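Long-range contacts in inorganic polyphosphate/ATP-glucomannokinase (Arthrobacter sp., PDB 1WOQ), which phosphorylates glucose and mannose, taking the phosphoryl group from inorganic polyphosphate or ATP: residues N11-G16 with G27-K32; G38-R42 with E64-R68. All coordinates share one frame; numbering follows the deposited sequence.

Contact 1: residues N11-G16 with G27-K32; sequences NAPLIG and GIVDLK
The antiparallel hairpin of strands 14-19 and 23-30, which opens the actin-like ATPase fold of this ROK-family kinase, is pinned together here at the end away from its turn. Leu14 and Val29 form a hydrogen-bonded pair: Val29 N gives to Leu14 O at 2.8 Å, and Leu14 N returns a bond to Val29 O. Two residues further along the first strand, and two back along the second, Gly16 and Gly27 exchange a second pair, with Gly16 N reaching Gly27 O at 3.0 Å in a nearly straight bond (171°). Between them lies the non-hydrogen-bonded pair Ile15 and Ile28. On their face the Pro13 ring lies alongside Ile28, pointing the same way; Ile28 CG2, set anti to the backbone N, is the branch that meets the ring, 3.7 Å from Pro13 CB. The opposite face carries Leu14 and Val29, packed under helix 250-262, and beyond the strand Leu14 CD1 meets Leu31 CD1 at 4.1 Å. Past Pro13 the chains diverge, and water 1 bridges Ala12 O and Leu31 N. Asp30 OD1 takes Lys32 N at 2.7 Å in an Asx turn. Direct backbone bonding thus gives way to a water bridge as the hairpin frays, while aliphatic side chains touch on both faces.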
loop_
_atom_site.group_PDB
_atom_site.type_symbol
_atom_site.label_atom_id
_atom_site.label_comp_id
_atom_site.label_asym_id
_atom_site.label_seq_id
_atom_site.Cartn_x
_atom_site.Cartn_y
_atom_site.Cartn_z
ATOM N N ASN A 11 -20.922 -6.233 -9.926
ATOM C CA ASN A 11 -21.947 -5.847 -8.915
ATOM C C ASN A 11 -21.710 -4.443 -8.365
ATOM O O ASN A 11 -21.159 -3.581 -9.048
ATOM C CB ASN A 11 -21.962 -6.858 -7.764
ATOM C CG ASN A 11 -22.720 -8.126 -8.112
ATOM O OD1 ASN A 11 -23.936 -8.099 -8.312
ATOM N ND2 ASN A 11 -22.006 -9.244 -8.188
ATOM N N ALA A 12 -22.132 -4.227 -7.124
ATOM C CA ALA A 12 -21.988 -2.932 -6.476
ATOM C C ALA A 12 -20.534 -2.556 -6.216
ATOM O O ALA A 12 -19.761 -3.342 -5.668
ATOM C CB ALA A 12 -22.767 -2.921 -5.164
ATOM N N PRO A 13 -20.143 -1.337 -6.613
ATOM C CA PRO A 13 -18.765 -0.896 -6.393
ATOM C C PRO A 13 -18.578 -0.510 -4.930
ATOM O O PRO A 13 -19.551 -0.399 -4.180
ATOM C CB PRO A 13 -18.639 0.297 -7.333
ATOM C CG PRO A 13 -20.010 0.893 -7.282
ATOM C CD PRO A 13 -20.902 -0.332 -7.379
ATOM N N LEU A 14 -17.327 -0.325 -4.522
ATOM C CA LEU A 14 -17.022 0.060 -3.149
ATOM C C LEU A 14 -15.980 1.164 -3.168
ATOM O O LEU A 14 -15.115 1.190 -4.042
ATOM C CB LEU A 14 -16.475 -1.134 -2.361
ATOM C CG LEU A 14 -17.441 -2.258 -1.973
ATOM C CD1 LEU A 14 -16.655 -3.389 -1.325
ATOM C CD2 LEU A 14 -18.502 -1.735 -1.014
ATOM N N ILE A 15 -16.065 2.074 -2.206
ATOM C CA ILE A 15 -15.100 3.158 -2.123
ATOM C C ILE A 15 -13.852 2.674 -1.395
ATOM O O ILE A 15 -13.943 2.015 -0.358
ATOM C CB ILE A 15 -15.677 4.378 -1.360
ATOM C CG1 ILE A 15 -16.792 5.026 -2.184
ATOM C CG2 ILE A 15 -14.558 5.387 -1.057
ATOM C CD1 ILE A 15 -17.558 6.123 -1.445
ATOM N N GLY A 16 -12.693 2.987 -1.967
ATOM C CA GLY A 16 -11.424 2.619 -1.362
ATOM C C GLY A 16 -10.646 3.904 -1.151
ATOM O O GLY A 16 -10.659 4.778 -2.016
ATOM N N GLY A 27 -11.166 6.335 -4.615
ATOM C CA GLY A 27 -11.808 6.044 -5.877
ATOM C C GLY A 27 -12.943 5.073 -5.655
ATOM O O GLY A 27 -12.992 4.390 -4.633
ATOM N N ILE A 28 -13.871 5.034 -6.604
ATOM C CA ILE A 28 -15.001 4.119 -6.542
ATOM C C ILE A 28 -14.502 2.918 -7.330
ATOM O O ILE A 28 -14.187 3.029 -8.515
ATOM C CB ILE A 28 -16.248 4.751 -7.198
ATOM C CG1 ILE A 28 -16.697 5.952 -6.356
ATOM C CG2 ILE A 28 -17.373 3.726 -7.308
ATOM C CD1 ILE A 28 -17.751 6.824 -7.018
ATOM N N VAL A 29 -14.406 1.777 -6.656
ATOM C CA VAL A 29 -13.871 0.574 -7.273
ATOM C C VAL A 29 -14.887 -0.453 -7.741
ATOM O O VAL A 29 -15.779 -0.858 -6.994
ATOM C CB VAL A 29 -12.889 -0.129 -6.306
ATOM C CG1 VAL A 29 -12.232 -1.324 -6.987
ATOM C CG2 VAL A 29 -11.829 0.860 -5.831
ATOM N N ASP A 30 -14.732 -0.863 -8.996
ATOM C CA ASP A 30 -15.574 -1.885 -9.604
ATOM C C ASP A 30 -14.757 -3.161 -9.417
ATOM O O ASP A 30 -13.770 -3.375 -10.122
ATOM C CB ASP A 30 -15.757 -1.605 -11.094
ATOM C CG ASP A 30 -16.605 -2.656 -11.785
ATOM O OD1 ASP A 30 -16.401 -3.859 -11.517
ATOM O OD2 ASP A 30 -17.469 -2.281 -12.603
ATOM N N LEU A 31 -15.152 -3.994 -8.460
ATOM C CA LEU A 31 -14.414 -5.217 -8.178
ATOM C C LEU A 31 -14.471 -6.260 -9.289
ATOM O O LEU A 31 -13.718 -7.233 -9.272
ATOM C CB LEU A 31 -14.880 -5.818 -6.850
ATOM C CG LEU A 31 -14.412 -5.013 -5.626
ATOM C CD1 LEU A 31 -14.928 -5.642 -4.346
ATOM C CD2 LEU A 31 -12.891 -4.959 -5.611
ATOM N N LYS A 32 -15.352 -6.054 -10.259
ATOM C CA LYS A 32 -15.456 -6.988 -11.371
ATOM C C LYS A 32 -14.305 -6.787 -12.350
ATOM O O LYS A 32 -13.824 -7.746 -12.954
ATOM C CB LYS A 32 -16.796 -6.812 -12.090
ATOM C CG LYS A 32 -17.909 -7.698 -11.546
ATOM C CD LYS A 32 -18.082 -7.547 -10.042
ATOM C CE LYS A 32 -19.099 -8.546 -9.503
ATOM N NZ LYS A 32 -19.267 -8.427 -8.026
HETATM O O HOH W 1 -17.788 -4.141 -7.540
#

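Contact 2: residues G38-R42 with E64-R68. With PO4 (phosphate ion), chain E.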
loop_
_atom_site.group_PDB
_atom_site.type_symbol
_atom_site.label_atom_id
_atom_site.label_comp_id
_atom_site.label_asym_id
_atom_site.label_seq_id
_atom_site.Cartn_x
_atom_site.Cartn_y
_atom_site.Cartn_z
ATOM N N GLY A 38 -14.829 6.270 -12.969
ATOM C CA GLY A 38 -14.579 7.697 -12.942
ATOM C C GLY A 38 -13.145 7.960 -12.515
ATOM O O GLY A 38 -12.316 7.045 -12.506
ATOM N N GLU A 39 -12.858 9.202 -12.142
ATOM C CA GLU A 39 -11.514 9.603 -11.733
ATOM C C GLU A 39 -11.279 9.462 -10.233
ATOM O O GLU A 39 -12.217 9.525 -9.439
ATOM C CB GLU A 39 -11.269 11.062 -12.125
ATOM C CG GLU A 39 -11.563 11.382 -13.582
ATOM C CD GLU A 39 -10.674 10.616 -14.537
ATOM O OE1 GLU A 39 -9.440 10.786 -14.464
ATOM O OE2 GLU A 39 -11.210 9.844 -15.361
ATOM N N ARG A 40 -10.022 9.268 -9.847
ATOM C CA ARG A 40 -9.694 9.171 -8.432
ATOM C C ARG A 40 -9.704 10.603 -7.917
ATOM O O ARG A 40 -9.484 11.545 -8.683
ATOM C CB ARG A 40 -8.316 8.538 -8.233
ATOM C CG ARG A 40 -7.174 9.303 -8.859
ATOM C CD ARG A 40 -6.028 8.360 -9.177
ATOM N NE ARG A 40 -4.878 9.054 -9.746
ATOM C CZ ARG A 40 -3.973 8.474 -10.526
ATOM N NH1 ARG A 40 -4.093 7.190 -10.833
ATOM N NH2 ARG A 40 -2.950 9.175 -10.997
ATOM N N PHE A 41 -9.970 10.768 -6.628
ATOM C CA PHE A 41 -10.027 12.091 -6.020
ATOM C C PHE A 41 -8.989 12.164 -4.914
ATOM O O PHE A 41 -8.853 11.229 -4.126
ATOM C CB PHE A 41 -11.421 12.333 -5.446
ATOM C CG PHE A 41 -11.630 13.723 -4.932
ATOM C CD1 PHE A 41 -11.769 14.789 -5.814
ATOM C CD2 PHE A 41 -11.689 13.968 -3.564
ATOM C CE1 PHE A 41 -11.966 16.085 -5.339
ATOM C CE2 PHE A 41 -11.887 15.257 -3.079
ATOM C CZ PHE A 41 -12.026 16.320 -3.970
ATOM N N ARG A 42 -8.259 13.273 -4.849
ATOM C CA ARG A 42 -7.220 13.421 -3.841
ATOM C C ARG A 42 -7.199 14.778 -3.156
ATOM O O ARG A 42 -7.532 15.801 -3.756
ATOM C CB ARG A 42 -5.844 13.172 -4.474
ATOM C CG ARG A 42 -4.674 13.357 -3.514
ATOM C CD ARG A 42 -3.339 13.509 -4.238
ATOM N NE ARG A 42 -2.971 12.351 -5.055
ATOM C CZ ARG A 42 -3.263 12.213 -6.347
ATOM N NH1 ARG A 42 -3.932 13.164 -6.986
ATOM N NH2 ARG A 42 -2.873 11.126 -7.004
ATOM N N GLU A 64 -16.917 13.463 -1.374
ATOM C CA GLU A 64 -16.851 13.767 -2.801
ATOM C C GLU A 64 -17.284 12.576 -3.649
ATOM O O GLU A 64 -18.135 12.709 -4.531
ATOM C CB GLU A 64 -15.423 14.181 -3.179
ATOM C CG GLU A 64 -15.097 14.159 -4.673
ATOM C CD GLU A 64 -15.910 15.142 -5.497
ATOM O OE1 GLU A 64 -16.352 16.175 -4.953
ATOM O OE2 GLU A 64 -16.088 14.888 -6.704
ATOM N N LEU A 65 -16.700 11.412 -3.376
ATOM C CA LEU A 65 -17.018 10.204 -4.130
ATOM C C LEU A 65 -18.455 9.741 -3.932
ATOM O O LEU A 65 -19.091 9.269 -4.872
ATOM C CB LEU A 65 -16.054 9.072 -3.744
ATOM C CG LEU A 65 -14.573 9.349 -4.035
ATOM C CD1 LEU A 65 -13.718 8.216 -3.472
ATOM C CD2 LEU A 65 -14.351 9.492 -5.536
ATOM N N SER A 66 -18.967 9.881 -2.713
ATOM C CA SER A 66 -20.331 9.460 -2.408
ATOM C C SER A 66 -21.380 10.318 -3.110
ATOM O O SER A 66 -22.531 9.903 -3.258
ATOM C CB SER A 66 -20.575 9.506 -0.897
ATOM O OG SER A 66 -19.649 8.693 -0.200
ATOM N N ALA A 67 -20.987 11.511 -3.546
ATOM C CA ALA A 67 -21.918 12.414 -4.218
ATOM C C ALA A 67 -21.989 12.162 -5.719
ATOM O O ALA A 67 -22.838 12.725 -6.411
ATOM C CB ALA A 67 -21.520 13.864 -3.954
ATOM N N ARG A 68 -21.104 11.314 -6.226
ATOM C CA ARG A 68 -21.089 11.022 -7.654
ATOM C C ARG A 68 -22.182 10.043 -8.065
ATOM O O ARG A 68 -22.583 9.176 -7.289
ATOM C CB ARG A 68 -19.719 10.486 -8.062
ATOM C CG ARG A 68 -18.610 11.472 -7.775
ATOM C CD ARG A 68 -17.300 11.024 -8.362
ATOM N NE ARG A 68 -16.239 11.978 -8.066
ATOM C CZ ARG A 68 -14.974 11.811 -8.427
ATOM N NH1 ARG A 68 -14.625 10.723 -9.100
ATOM N NH2 ARG A 68 -14.064 12.725 -8.114
HETATM P P PO4 E . -0.103 10.113 -4.191
HETATM O O1 PO4 E . -0.445 10.201 -5.739
HETATM O O2 PO4 E . 1.017 11.005 -3.699
HETATM O O3 PO4 E . -1.452 10.546 -3.566
HETATM O O4 PO4 E . 0.146 8.628 -3.993
HETATM O O HOH W 2 -11.508 13.365 -9.303
#
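Residues 39-42, on strand 35-44, run past the C-terminal end of helix 51-66 without backbone pairing: the nearest CA atoms, those of Phe41 and Leu65, are 7.5 Å apart, so side chains span the gap. Phe41 turns CG anti to its own N (chi1 -174°), which lays the ring beneath Glu64; Glu64 CG sits 3.4 Å from the Phe41 ring centroid, only 7° off the normal, a CH-pi contact over the face. Arg68, extended from CG to NE, reaches back to the strand, where Arg68 NH1 donates to Glu39 O at 2.7 Å. Its NE and NH2 both grip one oxygen side-on, with Arg68 NE 3.2 Å from Glu64 OE2 in a salt bridge. Water 2 links Arg68 NH2 to Arg40 O, and Leu65 CD2 covers one guanidinium face, 3.7 Å above its plane. A leucine in place of Arg68 would probably leave Glu39 O without this donor and the Glu64 carboxylate without its charge partner, free to swing. Further along, Arg42 NE binds phosphate O3 at 2.8 Å, an ion probably from the crystallisation liquor and also held by Lys25. The arrangement is that of an alpha/beta layer, a helix end fastened over the edge strand of its sheet.

How the contacts relate
Both contacts belong to the same five-stranded sheet, where strands 23-30 and 35-44 are neighbours, and their centres lie 12 Å apart. Contact 1 is partly buried and works within the sheet, strand to strand, by regular backbone bonds and aliphatic side chains. Contact 2 lies at the surface and works between layers, sheet edge to helix 51-66, through an arginine, a carboxylate and an aromatic ring; each contact includes one bridging water. Leu65 joins them: its CD1 packs against Ile15 CG2 at 3.8 Å, on the hairpin face that also carries Ile28. The helix end thus packs Leu65 on Ile15 and Ile28, while Glu64 and, just past the helix, Arg68 meet the edge strand.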